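ULam111 (PDB 5WUT) probably hydrolyses the beta-1,3-glycosidic bonds of laminarin, as a laminarinase of glycoside hydrolase family 16 with a beta-jelly-roll fold. Local coordinates at residues F101-S106 with F200-N205; T134-T139 with M172-D177. All coordinates share one frame; numbering follows the deposited sequence.

Contact 1: F101-S106 with F200-N205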
ATOM      1  N   PHE A 101      -3.950  -9.742 -14.488  1.00  8.17           N
ATOM      2  CA  PHE A 101      -2.647 -10.387 -14.652  1.00  8.55           C
ATOM      3  C   PHE A 101      -2.561 -11.441 -13.562  1.00  9.07           C
ATOM      4  O   PHE A 101      -2.719 -11.131 -12.378  1.00  8.90           O
ATOM      5  CB  PHE A 101      -1.495  -9.366 -14.552  1.00  9.90           C
ATOM      6  CG  PHE A 101      -0.138  -9.995 -14.321  1.00  8.81           C
ATOM      7  CD1 PHE A 101       0.392 -10.875 -15.248  1.00 10.76           C
ATOM      8  CD2 PHE A 101       0.600  -9.708 -13.175  1.00  9.45           C
ATOM      9  CE1 PHE A 101       1.640 -11.463 -15.045  1.00 12.05           C
ATOM     10  CE2 PHE A 101       1.849 -10.300 -12.966  1.00  8.91           C
ATOM     11  CZ  PHE A 101       2.363 -11.172 -13.911  1.00 10.26           C
ATOM     12  N   TRP A 102      -2.342 -12.688 -13.946  1.00  7.86           N
ATOM     13  CA  TRP A 102      -2.518 -13.785 -13.008  1.00  8.52           C
ATOM     14  C   TRP A 102      -1.746 -15.014 -13.451  1.00  8.34           C
ATOM     15  O   TRP A 102      -1.041 -14.964 -14.463  1.00  8.66           O
ATOM     16  CB  TRP A 102      -4.027 -14.081 -12.837  1.00  6.88           C
ATOM     17  CG  TRP A 102      -4.831 -14.306 -14.109  1.00  9.03           C
ATOM     18  CD1 TRP A 102      -5.045 -13.418 -15.120  1.00  8.06           C
ATOM     19  CD2 TRP A 102      -5.581 -15.482 -14.435  1.00  8.41           C
ATOM     20  NE1 TRP A 102      -5.873 -13.984 -16.086  1.00  8.44           N
ATOM     21  CE2 TRP A 102      -6.209 -15.250 -15.681  1.00  9.87           C
ATOM     22  CE3 TRP A 102      -5.764 -16.718 -13.802  1.00  9.88           C
ATOM     23  CZ2 TRP A 102      -7.004 -16.208 -16.306  1.00 11.31           C
ATOM     24  CZ3 TRP A 102      -6.564 -17.676 -14.425  1.00 11.27           C
ATOM     25  CH2 TRP A 102      -7.176 -17.403 -15.668  1.00 10.90           C
ATOM     26  N   MET A 103      -1.794 -16.079 -12.650  1.00  7.88           N
ATOM     27  CA  MET A 103      -1.027 -17.295 -12.937  1.00  8.18           C
ATOM     28  C   MET A 103      -1.826 -18.563 -12.696  1.00  9.06           C
ATOM     29  O   MET A 103      -2.689 -18.590 -11.827  1.00  8.40           O
ATOM     30  CB  MET A 103       0.257 -17.340 -12.087  1.00  8.55           C
ATOM     31  CG  MET A 103       1.150 -16.146 -12.305  1.00  8.22           C
ATOM     32  SD  MET A 103       2.692 -16.232 -11.390  1.00 13.30           S
ATOM     33  CE  MET A 103       3.638 -17.349 -12.419  1.00 16.33           C
ATOM     34  N   LEU A 104      -1.527 -19.605 -13.477  1.00  8.60           N
ATOM     35  CA  LEU A 104      -2.148 -20.918 -13.315  1.00  9.35           C
ATOM     36  C   LEU A 104      -1.113 -22.017 -13.177  1.00  8.93           C
ATOM     37  O   LEU A 104      -0.023 -21.920 -13.743  1.00 10.71           O
ATOM     38  CB  LEU A 104      -3.065 -21.227 -14.504  1.00  9.21           C
ATOM     39  CG  LEU A 104      -4.427 -20.556 -14.442  1.00  9.76           C
ATOM     40  CD1 LEU A 104      -5.134 -20.673 -15.807  1.00 10.13           C
ATOM     41  CD2 LEU A 104      -5.263 -21.214 -13.347  1.00  9.43           C
ATOM     42  N   GLY A 105      -1.445 -23.059 -12.427  1.00  8.62           N
ATOM     43  CA  GLY A 105      -0.507 -24.147 -12.181  1.00  8.91           C
ATOM     44  C   GLY A 105      -0.166 -24.928 -13.436  1.00 11.54           C
ATOM     45  O   GLY A 105      -1.031 -25.202 -14.266  1.00 11.89           O
ATOM     46  N   SER A 106       1.101 -25.303 -13.565  1.00 11.32           N
ATOM     47  CA  SER A 106       1.579 -26.004 -14.756  1.00 12.68           C
ATOM     48  C   SER A 106       0.827 -27.317 -15.031  1.00 15.63           C
ATOM     49  O   SER A 106       0.650 -27.725 -16.192  1.00 18.14           O
ATOM     50  CB  SER A 106       3.073 -26.291 -14.617  1.00 13.74           C
ATOM     51  OG  SER A 106       3.583 -26.880 -15.804  1.00 15.40           O
ATOM     52  N   PHE A 200       4.330 -22.355 -12.404  1.00  9.05           N
ATOM     53  CA  PHE A 200       3.094 -21.708 -12.836  1.00  9.75           C
ATOM     54  C   PHE A 200       3.362 -20.921 -14.111  1.00  9.74           C
ATOM     55  O   PHE A 200       4.500 -20.558 -14.367  1.00 10.04           O
ATOM     56  CB  PHE A 200       2.564 -20.773 -11.735  1.00  9.71           C
ATOM     57  CG  PHE A 200       1.671 -21.458 -10.725  1.00  9.28           C
ATOM     58  CD1 PHE A 200       2.159 -22.485  -9.918  1.00 10.28           C
ATOM     59  CD2 PHE A 200       0.352 -21.052 -10.566  1.00  9.07           C
ATOM     60  CE1 PHE A 200       1.318 -23.128  -9.017  1.00  8.69           C
ATOM     61  CE2 PHE A 200      -0.471 -21.678  -9.657  1.00 10.35           C
ATOM     62  CZ  PHE A 200       0.013 -22.722  -8.890  1.00  9.15           C
ATOM     63  N   TYR A 201       2.333 -20.670 -14.916  1.00  9.77           N
ATOM     64  CA  TYR A 201       2.482 -19.797 -16.079  1.00  8.46           C
ATOM     65  C   TYR A 201       1.630 -18.541 -15.955  1.00  9.54           C
ATOM     66  O   TYR A 201       0.737 -18.468 -15.110  1.00 10.29           O
ATOM     67  CB  TYR A 201       2.143 -20.545 -17.372  1.00  8.66           C
ATOM     68  CG  TYR A 201       0.725 -21.063 -17.501  1.00 10.30           C
ATOM     69  CD1 TYR A 201      -0.272 -20.268 -18.048  1.00  8.68           C
ATOM     70  CD2 TYR A 201       0.402 -22.365 -17.129  1.00 10.76           C
ATOM     71  CE1 TYR A 201      -1.571 -20.743 -18.217  1.00 10.46           C
ATOM     72  CE2 TYR A 201      -0.895 -22.854 -17.289  1.00 11.16           C
ATOM     73  CZ  TYR A 201      -1.875 -22.032 -17.832  1.00 11.27           C
ATOM     74  OH  TYR A 201      -3.170 -22.489 -18.017  1.00 13.96           O
ATOM     75  N   PHE A 202       1.940 -17.547 -16.782  1.00  9.33           N
ATOM     76  CA  PHE A 202       1.289 -16.233 -16.740  1.00  8.03           C
ATOM     77  C   PHE A 202       0.091 -16.150 -17.647  1.00  8.56           C
ATOM     78  O   PHE A 202       0.075 -16.793 -18.680  1.00  8.41           O
ATOM     79  CB  PHE A 202       2.267 -15.132 -17.141  1.00  8.43           C
ATOM     80  CG  PHE A 202       3.430 -15.003 -16.221  1.00 11.52           C
ATOM     81  CD1 PHE A 202       3.245 -14.519 -14.937  1.00 11.90           C
ATOM     82  CD2 PHE A 202       4.710 -15.342 -16.632  1.00 11.91           C
ATOM     83  CE1 PHE A 202       4.325 -14.389 -14.072  1.00 13.72           C
ATOM     84  CE2 PHE A 202       5.797 -15.218 -15.769  1.00 12.14           C
ATOM     85  CZ  PHE A 202       5.602 -14.735 -14.488  1.00 14.92           C
ATOM     86  N   ILE A 203      -0.890 -15.348 -17.250  1.00  7.32           N
ATOM     87  CA  ILE A 203      -2.003 -14.973 -18.129  1.00  8.26           C
ATOM     88  C   ILE A 203      -2.195 -13.468 -18.030  1.00  8.17           C
ATOM     89  O   ILE A 203      -2.164 -12.912 -16.927  1.00  9.09           O
ATOM     90  CB  ILE A 203      -3.327 -15.678 -17.748  1.00  7.19           C
ATOM     91  CG1 ILE A 203      -3.150 -17.202 -17.661  1.00  7.81           C
ATOM     92  CG2 ILE A 203      -4.431 -15.305 -18.749  1.00  8.52           C
ATOM     93  CD1 ILE A 203      -2.786 -17.689 -16.234  1.00  8.82           C
ATOM     94  N   ILE A 204      -2.353 -12.804 -19.176  1.00  7.52           N
ATOM     95  CA  ILE A 204      -2.806 -11.410 -19.225  1.00  8.26           C
ATOM     96  C   ILE A 204      -4.091 -11.384 -20.031  1.00  9.96           C
ATOM     97  O   ILE A 204      -4.139 -11.930 -21.136  1.00 10.73           O
ATOM     98  CB  ILE A 204      -1.767 -10.476 -19.871  1.00 11.39           C
ATOM     99  CG1 ILE A 204      -0.471 -10.488 -19.075  1.00  9.80           C
ATOM    100  CG2 ILE A 204      -2.299  -9.047 -19.956  1.00  9.42           C
ATOM    101  CD1 ILE A 204       0.674  -9.702 -19.755  1.00 12.67           C
ATOM    102  N   ASN A 205      -5.144 -10.767 -19.510  1.00  9.23           N
ATOM    103  CA  ASN A 205      -6.364 -10.696 -20.312  1.00  9.36           C
ATOM    104  C   ASN A 205      -7.219  -9.515 -19.907  1.00 10.71           C
ATOM    105  O   ASN A 205      -6.997  -8.888 -18.875  1.00  8.93           O
ATOM    106  CB  ASN A 205      -7.184 -11.990 -20.196  1.00  8.46           C
ATOM    107  CG  ASN A 205      -7.923 -12.096 -18.886  1.00 11.17           C
ATOM    108  OD1 ASN A 205      -7.342 -12.487 -17.870  1.00 12.60           O
ATOM    109  ND2 ASN A 205      -9.209 -11.725 -18.887  1.00 10.55           N
TER
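Two neighbouring antiparallel strands of the jelly roll meet where Trp102 pairs with Ile203 and Leu104 with Tyr201, the hydrogen-bonded pairs of 101-105 against 200-205. Trp102 N donates to Ile203 O at 3.0 Å and Ile203 N returns to Trp102 O at 2.8 Å; Leu104 and Tyr201 exchange backbone bonds in the same way. Trp102 CG stands between the backbone N and the carbonyl carbon (chi1 52°), and the indole lies across Ile203, whose CB is 3.6 Å from the centroid of the five-membered ring, a CH-pi contact between flat indole and branched chain. Its NE1 donates to Asn205 OD1 at 2.8 Å, nearly along the C=O axis, and Asn205 ND2 is bonded in turn to Tyr44 OH, which fixes the amide at both ends. On the same face Leu104 CB lies over the Tyr201 ring. Trp102 also touches Glu118 and Asp120 of strand 118-123, whose sequence matches the family 16 active-site signature, so this face is consistent with the concave, substrate-binding side of the fold. The other face carries Phe101, Met103, Phe202 and Ile204; Phe101 and Phe202 pack on Ile231 of strand 224-234 and Ile204 on Ile228. The two phenyl rings are nearly parallel (21°) but slid apart, Phe101 CE1 reaching Phe202 CD1 at 3.5 Å. Flexible Met103 brings CE over the Phe202 ring, 3.5 Å from CE1, while SD makes an oblique Met-aromatic contact. Gly105 rests its CA 3.4 Å above the centre of the Phe200 ring; a CB here would crowd the ring at CZ.

Contact 2: T134-T139 with M172-D177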
ATOM      1  N   THR A 134      -6.609  -9.235  -4.635  1.00  9.19           N
ATOM      2  CA  THR A 134      -5.509 -10.198  -4.701  1.00  8.13           C
ATOM      3  C   THR A 134      -6.027 -11.484  -4.095  1.00 10.74           C
ATOM      4  O   THR A 134      -6.574 -11.457  -2.993  1.00  9.70           O
ATOM      5  CB  THR A 134      -4.266  -9.714  -3.947  1.00  9.17           C
ATOM      6  OG1 THR A 134      -4.632  -9.372  -2.603  1.00 10.22           O
ATOM      7  CG2 THR A 134      -3.684  -8.491  -4.625  1.00 10.59           C
ATOM      8  N   SER A 135      -5.889 -12.598  -4.820  1.00  9.86           N
ATOM      9  CA  SER A 135      -6.595 -13.832  -4.471  1.00  9.88           C
ATOM     10  C   SER A 135      -5.848 -15.089  -4.854  1.00 10.55           C
ATOM     11  O   SER A 135      -4.952 -15.072  -5.709  1.00 10.29           O
ATOM     12  CB  SER A 135      -7.966 -13.895  -5.151  1.00 11.54           C
ATOM     13  OG  SER A 135      -8.632 -12.646  -5.153  1.00 14.07           O
ATOM     14  N   LEU A 136      -6.285 -16.185  -4.241  1.00  8.47           N
ATOM     15  CA  LEU A 136      -5.870 -17.549  -4.593  1.00  9.11           C
ATOM     16  C   LEU A 136      -7.112 -18.381  -4.876  1.00  9.30           C
ATOM     17  O   LEU A 136      -8.128 -18.194  -4.228  1.00 10.40           O
ATOM     18  CB  LEU A 136      -5.080 -18.220  -3.470  1.00  8.97           C
ATOM     19  CG  LEU A 136      -3.695 -17.694  -3.092  1.00 12.71           C
ATOM     20  CD1 LEU A 136      -2.792 -17.407  -4.282  1.00 12.13           C
ATOM     21  CD2 LEU A 136      -3.845 -16.484  -2.214  1.00 13.16           C
ATOM     22  N   HIS A 137      -7.020 -19.290  -5.844  1.00  9.13           N
ATOM     23  CA  HIS A 137      -8.055 -20.298  -6.065  1.00 11.72           C
ATOM     24  C   HIS A 137      -7.399 -21.662  -6.018  1.00 10.66           C
ATOM     25  O   HIS A 137      -6.347 -21.881  -6.635  1.00 10.88           O
ATOM     26  CB  HIS A 137      -8.754 -20.107  -7.408  1.00 11.03           C
ATOM     27  CG  HIS A 137      -9.451 -18.798  -7.524  1.00 11.86           C
ATOM     28  ND1 HIS A 137     -10.807 -18.658  -7.321  1.00 12.95           N
ATOM     29  CD2 HIS A 137      -8.974 -17.559  -7.782  1.00 10.58           C
ATOM     30  CE1 HIS A 137     -11.138 -17.388  -7.471  1.00 16.10           C
ATOM     31  NE2 HIS A 137     -10.043 -16.700  -7.747  1.00 12.54           N
ATOM     32  N   THR A 138      -7.989 -22.558  -5.237  1.00 10.50           N
ATOM     33  CA  THR A 138      -7.467 -23.904  -5.011  1.00  9.68           C
ATOM     34  C   THR A 138      -8.647 -24.855  -4.838  1.00 12.23           C
ATOM     35  O   THR A 138      -9.787 -24.407  -4.748  1.00 11.49           O
ATOM     36  CB  THR A 138      -6.606 -23.970  -3.742  1.00 11.91           C
ATOM     37  OG1 THR A 138      -7.442 -23.683  -2.619  1.00 11.24           O
ATOM     38  CG2 THR A 138      -5.493 -22.946  -3.770  1.00 11.70           C
ATOM     39  N   THR A 139      -8.377 -26.148  -4.701  1.00 13.27           N
ATOM     40  CA  THR A 139      -9.466 -27.070  -4.364  1.00 13.61           C
ATOM     41  C   THR A 139     -10.131 -26.673  -3.039  1.00 15.38           C
ATOM     42  O   THR A 139     -11.359 -26.704  -2.912  1.00 16.70           O
ATOM     43  CB  THR A 139      -8.967 -28.513  -4.294  1.00 15.15           C
ATOM     44  OG1 THR A 139      -8.761 -28.983  -5.626  1.00 14.17           O
ATOM     45  CG2 THR A 139      -9.986 -29.419  -3.607  1.00 19.40           C
ATOM     46  N   MET A 172       2.664 -16.838   0.324  1.00 10.03           N
ATOM     47  CA  MET A 172       2.409 -15.995  -0.827  1.00  8.55           C
ATOM     48  C   MET A 172       2.111 -14.582  -0.347  1.00  9.63           C
ATOM     49  O   MET A 172       1.068 -14.355   0.279  1.00 12.02           O
ATOM     50  CB  MET A 172       1.228 -16.542  -1.631  1.00  9.44           C
ATOM     51  CG  MET A 172       1.093 -15.975  -3.033  1.00 11.11           C
ATOM     52  SD  MET A 172       2.237 -16.775  -4.179  1.00 12.76           S
ATOM     53  CE  MET A 172       1.548 -18.420  -4.290  1.00 11.79           C
ATOM     54  N   ASP A 173       3.020 -13.650  -0.621  1.00  8.86           N
ATOM     55  CA  ASP A 173       2.831 -12.234  -0.279  1.00  9.55           C
ATOM     56  C   ASP A 173       2.421 -11.458  -1.524  1.00  9.64           C
ATOM     57  O   ASP A 173       3.001 -11.671  -2.597  1.00 11.82           O
ATOM     58  CB  ASP A 173       4.116 -11.602   0.264  1.00 12.32           C
ATOM     59  CG  ASP A 173       4.470 -12.034   1.677  1.00 14.85           C
ATOM     60  OD1 ASP A 173       5.679 -12.029   1.984  1.00 18.59           O
ATOM     61  OD2 ASP A 173       3.589 -12.336   2.495  1.00 12.98           O
ATOM     62  N   PHE A 174       1.461 -10.547  -1.388  1.00  6.52           N
ATOM     63  CA  PHE A 174       1.014  -9.727  -2.509  1.00  8.49           C
ATOM     64  C   PHE A 174       1.319  -8.255  -2.245  1.00 10.03           C
ATOM     65  O   PHE A 174       1.062  -7.769  -1.135  1.00  9.71           O
ATOM     66  CB  PHE A 174      -0.497  -9.890  -2.737  1.00  9.00           C
ATOM     67  CG  PHE A 174      -0.929 -11.283  -3.149  1.00  8.64           C
ATOM     68  CD1 PHE A 174      -0.984 -12.318  -2.220  1.00  8.71           C
ATOM     69  CD2 PHE A 174      -1.352 -11.537  -4.457  1.00  8.35           C
ATOM     70  CE1 PHE A 174      -1.414 -13.603  -2.602  1.00  9.09           C
ATOM     71  CE2 PHE A 174      -1.780 -12.799  -4.838  1.00 10.43           C
ATOM     72  CZ  PHE A 174      -1.807 -13.834  -3.915  1.00  9.62           C
ATOM     73  N   PHE A 175       1.853  -7.557  -3.248  1.00  8.35           N
ATOM     74  CA  PHE A 175       2.248  -6.154  -3.116  1.00  9.03           C
ATOM     75  C   PHE A 175       1.638  -5.280  -4.189  1.00 12.17           C
ATOM     76  O   PHE A 175       1.602  -5.650  -5.362  1.00 13.52           O
ATOM     77  CB  PHE A 175       3.779  -5.994  -3.184  1.00  9.52           C
ATOM     78  CG  PHE A 175       4.542  -6.853  -2.223  1.00 10.61           C
ATOM     79  CD1 PHE A 175       4.796  -8.189  -2.507  1.00  9.61           C
ATOM     80  CD2 PHE A 175       5.065  -6.314  -1.054  1.00 10.52           C
ATOM     81  CE1 PHE A 175       5.501  -8.974  -1.625  1.00 12.13           C
ATOM     82  CE2 PHE A 175       5.789  -7.084  -0.176  1.00 13.13           C
ATOM     83  CZ  PHE A 175       6.011  -8.429  -0.455  1.00 11.04           C
ATOM     84  N   VAL A 176       1.162  -4.107  -3.795  1.00  9.36           N
ATOM     85  CA  VAL A 176       0.805  -3.098  -4.763  1.00  8.23           C
ATOM     86  C   VAL A 176       1.625  -1.863  -4.466  1.00 11.31           C
ATOM     87  O   VAL A 176       1.672  -1.420  -3.315  1.00 10.25           O
ATOM     88  CB  VAL A 176      -0.706  -2.785  -4.730  1.00  9.72           C
ATOM     89  CG1 VAL A 176      -1.055  -1.742  -5.789  1.00 12.41           C
ATOM     90  CG2 VAL A 176      -1.497  -4.062  -4.974  1.00 12.90           C
ATOM     91  N   ASP A 177       2.305  -1.344  -5.487  1.00  8.75           N
ATOM     92  CA  ASP A 177       3.225  -0.221  -5.328  1.00  9.52           C
ATOM     93  C   ASP A 177       4.156  -0.446  -4.145  1.00 11.30           C
ATOM     94  O   ASP A 177       4.419   0.464  -3.361  1.00 11.14           O
ATOM     95  CB  ASP A 177       2.447   1.093  -5.178  1.00 10.55           C
ATOM     96  CG  ASP A 177       1.676   1.458  -6.436  1.00 12.85           C
ATOM     97  OD1 ASP A 177       2.094   1.072  -7.543  1.00 10.68           O
ATOM     98  OD2 ASP A 177       0.651   2.139  -6.323  1.00 11.04           O
TER
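The Phe174 ring has Leu136 CD1 at its edge, in its plane, 3.7 Å from CZ, while Thr134 CB and the backbone Ser135 O approach it obliquely and Tyr182, from strand 179-184, meets it with planes at about 35°. This is packing between the two opposed sheets of the jelly-roll sandwich: the axes of 134-137 and 172-176 come no nearer than 8.6 Å, and the distance is filled mainly by side chains. Phe174 points toward the other strand; chi1 -64° sets its CG anti to the carbonyl carbon, 3.8 Å from Thr134 CB, and the ring slides past Thr134 in the opposite direction. Thr134 CB lies 3.5 Å from Phe174 CD2, and its CG2 methyl touches the same ring carbon; a short, beta-branched residue leaves room here for a large aromatic one. Leu136 crosses the far end of the ring obliquely, its forked tip giving CZ two methyl neighbours. An alanine at Phe174 would probably leave both Leu136 methyls and Thr134 CB without their ring partner and open a gap between the sheets. The neighbours on the strands turn outward: Ser135 points away and its OG bonds to Thr148 OG1, while Phe175 packs on Arg152 of the second subunit. Met172, also pointing inward, touches Ile165 and Trp167 of its own sheet, and across the contact its CG lies 4.3 Å from Leu136 CD1.

Contact 2 is nested along the chain inside the loop closed by contact 1: strand 97-105 comes first, then 131-137 and 172-176, and finally 200-208. Their centres lie 12 Å apart and their nearest atoms about 6 Å, so they do not touch. Strand 118-123 separates 97-105 from 131-137 and is hydrogen-bonded to both, which puts both strands of contact 1 and strand 131-137 of contact 2 in the same sheet, while 172-176 belongs to the opposite one. Contact 1 joins strands edge to edge within its sheet, whereas contact 2 bridges the sandwich. Tyr196 and Trp167 link them, each reaching Phe200 as well as residues of contact 2. Together they tie distant parts of the chain into one jelly-roll core.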